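Local coordinates for protein GNA33 (Neisseria gonorrhoeae FA 1090, PDB 2G5D) that probably cleaves the beta-1,4 bond between MurNAc and GlcNAc in peptidoglycan as a lytic transglycosylase, leaving a 1,6-anhydro bond on MurNAc, at residues E337-I342 with R368-D374. Numbering follows the deposited sequence.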
# COMPACT_ATOMS: atom_id res chain seq x y z
N GLU A 337 9.82 2.60 7.45
CA GLU A 337 9.68 3.26 8.76
C GLU A 337 9.34 4.75 8.76
O GLU A 337 9.13 5.31 9.85
CB GLU A 337 10.93 3.05 9.61
CG GLU A 337 11.05 1.68 10.18
CD GLU A 337 12.34 1.51 10.94
OE1 GLU A 337 13.19 0.76 10.48
OE2 GLU A 337 12.51 2.14 12.01
N TYR A 338 9.27 5.34 7.57
CA TYR A 338 9.08 6.78 7.35
C TYR A 338 7.99 7.07 6.32
O TYR A 338 7.91 8.16 5.76
CB TYR A 338 10.42 7.46 7.01
CG TYR A 338 11.25 7.58 8.27
CD1 TYR A 338 12.18 6.59 8.62
CD2 TYR A 338 11.04 8.64 9.15
CE1 TYR A 338 12.87 6.68 9.85
CE2 TYR A 338 11.73 8.74 10.35
CZ TYR A 338 12.63 7.77 10.70
OH TYR A 338 13.28 7.93 11.90
N ALA A 339 7.15 6.07 6.09
CA ALA A 339 5.99 6.22 5.21
C ALA A 339 4.80 5.45 5.77
O ALA A 339 4.95 4.51 6.56
CB ALA A 339 6.31 5.75 3.78
N GLY A 340 3.61 5.90 5.41
CA GLY A 340 2.41 5.21 5.83
C GLY A 340 1.26 5.33 4.87
O GLY A 340 1.28 6.19 3.99
N ALA A 341 0.28 4.43 5.02
CA ALA A 341 -0.98 4.53 4.29
C ALA A 341 -2.08 5.18 5.14
O ALA A 341 -2.20 4.92 6.35
CB ALA A 341 -1.45 3.13 3.76
N ILE A 342 -2.89 6.01 4.48
CA ILE A 342 -3.92 6.83 5.13
C ILE A 342 -5.24 6.79 4.35
O ILE A 342 -5.32 6.20 3.28
CB ILE A 342 -3.45 8.32 5.32
CG1 ILE A 342 -2.78 8.87 4.04
CG2 ILE A 342 -2.44 8.45 6.46
CD1 ILE A 342 -3.77 9.18 2.86
N ARG A 368 6.95 9.26 15.53
CA ARG A 368 7.65 9.35 14.28
C ARG A 368 7.00 10.36 13.35
O ARG A 368 5.80 10.34 13.18
CB ARG A 368 7.61 7.97 13.58
CG ARG A 368 8.48 6.88 14.23
CD ARG A 368 9.82 6.78 13.51
NE ARG A 368 10.80 6.08 14.33
CZ ARG A 368 11.07 4.77 14.27
NH1 ARG A 368 10.43 3.96 13.42
NH2 ARG A 368 12.00 4.27 15.10
N LEU A 369 7.80 11.24 12.76
CA LEU A 369 7.32 12.02 11.62
C LEU A 369 7.48 11.21 10.35
O LEU A 369 8.59 11.15 9.78
CB LEU A 369 8.02 13.37 11.47
CG LEU A 369 7.44 14.26 10.36
CD1 LEU A 369 5.98 14.57 10.67
CD2 LEU A 369 8.26 15.53 10.27
N ILE A 370 6.38 10.60 9.91
CA ILE A 370 6.32 9.84 8.63
C ILE A 370 5.69 10.67 7.52
O ILE A 370 5.24 11.76 7.77
CB ILE A 370 5.58 8.50 8.82
CG1 ILE A 370 4.08 8.70 9.02
CG2 ILE A 370 6.24 7.71 10.02
CD1 ILE A 370 3.21 7.50 8.72
N MET A 371 5.71 10.16 6.30
CA MET A 371 5.02 10.76 5.17
C MET A 371 3.84 9.89 4.75
O MET A 371 3.97 8.67 4.60
CB MET A 371 5.99 11.01 4.01
CG MET A 371 7.25 11.79 4.42
SD MET A 371 6.94 13.51 4.90
CE MET A 371 7.83 13.49 6.45
N ALA A 372 2.69 10.53 4.58
CA ALA A 372 1.44 9.88 4.18
C ALA A 372 1.39 9.82 2.66
O ALA A 372 0.88 10.75 1.99
CB ALA A 372 0.28 10.66 4.74
N GLN A 373 1.93 8.75 2.11
CA GLN A 373 2.21 8.67 0.68
C GLN A 373 1.50 7.50 0.01
O GLN A 373 1.70 7.22 -1.18
CB GLN A 373 3.72 8.57 0.48
CG GLN A 373 4.50 9.82 0.86
CD GLN A 373 5.99 9.59 0.77
OE1 GLN A 373 6.44 8.46 0.76
NE2 GLN A 373 6.77 10.68 0.73
N ASP A 374 0.66 6.81 0.78
CA ASP A 374 -0.02 5.63 0.30
C ASP A 374 -1.43 5.53 0.88
O ASP A 374 -1.76 6.24 1.85
CB ASP A 374 0.81 4.40 0.65
CG ASP A 374 0.54 3.19 -0.27
OD1 ASP A 374 0.96 2.09 0.11
OD2 ASP A 374 -0.09 3.33 -1.35
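Strands 339-342 and 365-375 pair in parallel in the double-psi beta-barrel domain, with a beta bulge in 365-375. Ala339 pairs with Met371 and Gly340 with Ala372. The register then slips by one residue, so Ala341 pairs with Asp374. Gly340 O sits at the slip and accepts from Gln373 N (3.2 Å) and, weakly, from Asp374 N (3.3 Å). Regular bonds run before and after it: Met371 N to Tyr338 O, 3.0 Å, and Ile342 N to Asp374 O, 2.9 Å. Strand 384-391 pairs antiparallel with the other edge of 339-342.

The side chains fit closely. Ile370, with chi1 p and chi2 t, sends CD1 over Gly340, 3.7 Å from Gly340 N. A beta carbon on Gly340 would clash with this methyl. Ile342 CG1 meets Ala372 CB at 3.6 Å. On the other face lie Ala339, Met371, Ala341 and Asp374, and the CB atoms of Ala341 and Asp374 are 4.0 Å apart. Met371 also touches Phe65 of helix 58-72. Gln373 NE2 is held by Ser64 O of that helix, and Asp374 OD2 by Ala329 N.

Before strand 339-342, Tyr338 takes chi1 m and lays its ring along strand 365-375. The ring edge faces Leu369 O, 3.6 Å from Tyr338 CD2. Arg368 bends at chi2 (-97°), and its NH1 also hydrogen-bonds Tyr387 OH. Glu337 is extended at chi2, and its carboxylate reaches that guanidinium in a salt bridge whose hydrogen bond is weak: Glu337 OE2 lies 3.1 Å from Arg368 NH1.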